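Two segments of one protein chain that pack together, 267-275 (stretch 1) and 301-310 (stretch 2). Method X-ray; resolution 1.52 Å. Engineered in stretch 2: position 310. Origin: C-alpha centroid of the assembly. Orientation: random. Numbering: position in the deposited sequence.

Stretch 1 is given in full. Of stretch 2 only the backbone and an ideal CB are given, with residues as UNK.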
# COMPACT_ATOMS: atom_id res chain seq x y z
N LEU A 267 3.81 -22.03 -0.55
CA LEU A 267 3.95 -23.04 0.49
C LEU A 267 2.86 -24.10 0.34
O LEU A 267 3.16 -25.29 0.28
CB LEU A 267 3.89 -22.40 1.90
CG LEU A 267 3.93 -23.31 3.14
CD1 LEU A 267 5.23 -24.08 3.24
CD2 LEU A 267 3.72 -22.47 4.41
N ALA A 268 1.61 -23.65 0.25
CA ALA A 268 0.47 -24.54 0.08
C ALA A 268 0.69 -25.49 -1.10
O ALA A 268 0.39 -26.69 -1.02
CB ALA A 268 -0.80 -23.72 -0.12
N GLY A 269 1.20 -24.95 -2.20
CA GLY A 269 1.42 -25.72 -3.41
C GLY A 269 2.44 -26.83 -3.24
O GLY A 269 2.25 -27.94 -3.73
N LYS A 270 3.54 -26.53 -2.54
CA LYS A 270 4.60 -27.50 -2.32
C LYS A 270 4.26 -28.47 -1.18
O LYS A 270 4.94 -29.48 -0.99
CB LYS A 270 5.92 -26.79 -2.03
CG LYS A 270 5.97 -26.12 -0.68
CD LYS A 270 7.18 -25.24 -0.57
CE LYS A 270 8.46 -26.04 -0.74
NZ LYS A 270 8.90 -26.66 0.55
N THR A 271 3.20 -28.16 -0.43
CA THR A 271 2.76 -28.96 0.72
C THR A 271 1.80 -30.06 0.28
O THR A 271 0.65 -29.78 -0.03
CB THR A 271 2.08 -28.08 1.80
OG1 THR A 271 3.07 -27.27 2.44
CG2 THR A 271 1.37 -28.93 2.85
N PRO A 272 2.28 -31.31 0.25
CA PRO A 272 1.59 -32.45 -0.36
C PRO A 272 0.31 -32.87 0.36
O PRO A 272 -0.52 -33.57 -0.23
CB PRO A 272 2.64 -33.57 -0.28
CG PRO A 272 3.52 -33.18 0.83
CD PRO A 272 3.59 -31.68 0.80
N THR A 273 0.13 -32.45 1.61
CA THR A 273 -1.12 -32.73 2.31
C THR A 273 -2.25 -31.78 1.89
O THR A 273 -3.42 -32.01 2.21
CB THR A 273 -0.95 -32.67 3.84
OG1 THR A 273 -0.44 -31.38 4.22
CG2 THR A 273 -0.01 -33.76 4.31
N VAL A 274 -1.91 -30.71 1.17
CA VAL A 274 -2.94 -29.78 0.72
C VAL A 274 -3.64 -30.32 -0.53
O VAL A 274 -3.04 -30.37 -1.62
CB VAL A 274 -2.37 -28.37 0.47
CG1 VAL A 274 -3.41 -27.47 -0.18
CG2 VAL A 274 -1.88 -27.78 1.78
N MET A 275 -4.90 -30.70 -0.39
CA MET A 275 -5.56 -31.50 -1.41
C MET A 275 -6.56 -30.73 -2.29
O MET A 275 -7.00 -31.22 -3.33
CB MET A 275 -6.21 -32.74 -0.79
CG MET A 275 -5.22 -33.61 0.01
SD MET A 275 -3.87 -34.26 -1.00
CE MET A 275 -4.78 -35.38 -2.05
N UNK A 301 1.52 -18.80 -8.02
CA UNK A 301 2.50 -19.21 -7.02
C UNK A 301 2.13 -20.58 -6.48
O UNK A 301 3.00 -21.42 -6.26
CB UNK A 301 2.59 -18.19 -5.88
N UNK A 302 0.83 -20.81 -6.27
CA UNK A 302 0.39 -22.13 -5.86
C UNK A 302 0.87 -23.16 -6.88
O UNK A 302 1.45 -24.18 -6.51
CB UNK A 302 -1.13 -22.18 -5.71
N UNK A 303 0.61 -22.88 -8.15
CA UNK A 303 0.98 -23.77 -9.25
C UNK A 303 2.49 -24.09 -9.26
O UNK A 303 2.88 -25.24 -9.45
CB UNK A 303 0.57 -23.14 -10.58
N UNK A 304 3.32 -23.07 -9.05
CA UNK A 304 4.76 -23.26 -8.92
C UNK A 304 5.11 -24.17 -7.75
O UNK A 304 5.98 -25.04 -7.87
CB UNK A 304 5.46 -21.91 -8.75
N UNK A 305 4.46 -23.96 -6.61
CA UNK A 305 4.70 -24.77 -5.43
C UNK A 305 4.34 -26.22 -5.72
O UNK A 305 5.05 -27.15 -5.32
CB UNK A 305 3.90 -24.24 -4.24
N UNK A 306 3.23 -26.39 -6.42
CA UNK A 306 2.73 -27.71 -6.78
C UNK A 306 3.73 -28.45 -7.66
O UNK A 306 3.99 -29.64 -7.47
CB UNK A 306 1.38 -27.59 -7.49
N UNK A 307 4.31 -27.73 -8.61
CA UNK A 307 5.29 -28.32 -9.50
C UNK A 307 6.46 -28.98 -8.74
O UNK A 307 7.21 -29.77 -9.32
CB UNK A 307 5.82 -27.25 -10.45
N UNK A 308 6.60 -28.66 -7.46
CA UNK A 308 7.73 -29.17 -6.68
C UNK A 308 7.40 -30.44 -5.90
O UNK A 308 8.32 -31.14 -5.50
CB UNK A 308 8.21 -28.09 -5.71
N UNK A 309 6.13 -30.74 -5.69
CA UNK A 309 5.84 -31.98 -4.96
C UNK A 309 6.14 -33.23 -5.79
O UNK A 309 5.97 -33.23 -7.01
CB UNK A 309 4.37 -32.00 -4.52
N UNK A 310 6.60 -34.29 -5.10
CA UNK A 310 6.84 -35.64 -5.63
C UNK A 310 5.74 -36.11 -6.60
O UNK A 310 4.87 -36.89 -6.21
CB UNK A 310 6.95 -36.63 -4.47

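Position 301 is helical, and its ideal CB has nothing of stretch 1 within 5.5 Å. Stretch 1 therefore leaves the choice open; the residue is His301, whose ND1 is hydrogen-bonded elsewhere in the structure.

At position 302 the CA-to-CB bond points sideways, with the ideal CB 4.9 Å from Gly269 CA. A side chain long enough to turn back could cover the backbone of Ala268 and Gly269, which offers carbon rather than charge, so a large apolar or aromatic residue would suit. It is Phe302, chi1 t: its CD1 lies 3.4 Å from Gly269 CA and 4.4 Å from Ala268 CB.

Positions 303 and 304 make no contact with stretch 1, the first pointing away and the second sideways, and many helix-compatible residues would serve. They are Val303 and Leu304.

Position 305 is the most restricted. Its CA is 4.0 Å from Gly269 CA, and an ideal CB would sit 2.9 Å from Lys270 N, a clash, and 3.0 Å from Gly269 CA. The helical backbone angles would suit any L-residue, but the space admits only glycine. Gly305 meets Gly269, where a CB would likewise clash, at 2.1 Å from the O of residue 302. With both side chains absent, the backbones touch, and Lys270 CA comes 3.1 Å from Gly305 O in a CA-H...O contact.

Position 306 points away overall, although its ideal CB is 3.9 Å from Gly269 O. Most side chains could extend outward from here. In Phe306, CA makes a CA-H...O contact with Gly269 O at 3.1 Å while the ring leads outward.

Position 307 points away, leaving stretch 1 indifferent to its side chain; it is Ala307.

Position 308 points toward Lys270, its ideal CB 4.5 Å from Lys270 CB. A small or medium side chain would fit, and a short hydroxyl could reach back to the carbonyl of 305. Thr308 does so: OG1 donates to Gly305 O at 2.5 Å and lies 3.2 Å from Lys270 CB.

Position 309 points toward a cluster of backbone acceptors, including Gly269 O and Val274 O. The nearer could be reached by several donors, but a long side chain with multiple N-H groups, arginine above all, can span them. Arg309 NE donates to Gly269 O at 2.5 Å, nearly linearly, while NH1 and NH2 each donate to Val274 O at 3.1 Å. NH2 adds a weak bond to Ala268 O at 3.2 Å. Pro272 CA lies over one guanidinium face.

Position 310 points sideways, free of contact with stretch 1, so little is demanded. Pro310 is an engineered substitution.

Stretch 2 301-310: HFVLGFATRP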
# COMPACT_ATOMS: atom_id res chain seq x y z
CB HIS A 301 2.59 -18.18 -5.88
CG HIS A 301 3.47 -17.01 -6.20
ND1 HIS A 301 3.03 -15.92 -6.92
CD2 HIS A 301 4.77 -16.77 -5.91
CE1 HIS A 301 4.02 -15.06 -7.06
NE2 HIS A 301 5.09 -15.55 -6.45
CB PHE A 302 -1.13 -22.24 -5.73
CG PHE A 302 -1.58 -23.67 -5.64
CD1 PHE A 302 -1.56 -24.33 -4.42
CD2 PHE A 302 -1.92 -24.38 -6.78
CE1 PHE A 302 -1.91 -25.67 -4.33
CE2 PHE A 302 -2.27 -25.71 -6.70
CZ PHE A 302 -2.27 -26.35 -5.48
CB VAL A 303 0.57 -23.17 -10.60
CG1 VAL A 303 1.26 -23.91 -11.75
CG2 VAL A 303 -0.95 -23.21 -10.75
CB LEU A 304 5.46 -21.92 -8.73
CG LEU A 304 5.62 -21.04 -9.96
CD1 LEU A 304 6.40 -19.80 -9.59
CD2 LEU A 304 6.32 -21.79 -11.06
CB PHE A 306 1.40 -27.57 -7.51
CG PHE A 306 0.60 -28.84 -7.56
CD1 PHE A 306 -0.23 -29.19 -6.50
CD2 PHE A 306 0.67 -29.67 -8.66
CE1 PHE A 306 -0.97 -30.36 -6.54
CE2 PHE A 306 -0.07 -30.83 -8.72
CZ PHE A 306 -0.89 -31.17 -7.65
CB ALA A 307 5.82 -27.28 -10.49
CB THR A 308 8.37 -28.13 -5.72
OG1 THR A 308 7.43 -27.76 -4.71
CG2 THR A 308 8.85 -26.88 -6.47
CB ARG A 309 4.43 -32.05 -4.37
CG ARG A 309 3.40 -31.09 -4.90
CD ARG A 309 2.04 -31.43 -4.25
NE ARG A 309 1.33 -30.27 -3.73
CZ ARG A 309 0.10 -30.30 -3.24
NH1 ARG A 309 -0.57 -31.45 -3.19
NH2 ARG A 309 -0.47 -29.19 -2.80
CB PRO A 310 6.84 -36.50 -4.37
CG PRO A 310 7.40 -35.60 -3.32
CD PRO A 310 6.95 -34.19 -3.67
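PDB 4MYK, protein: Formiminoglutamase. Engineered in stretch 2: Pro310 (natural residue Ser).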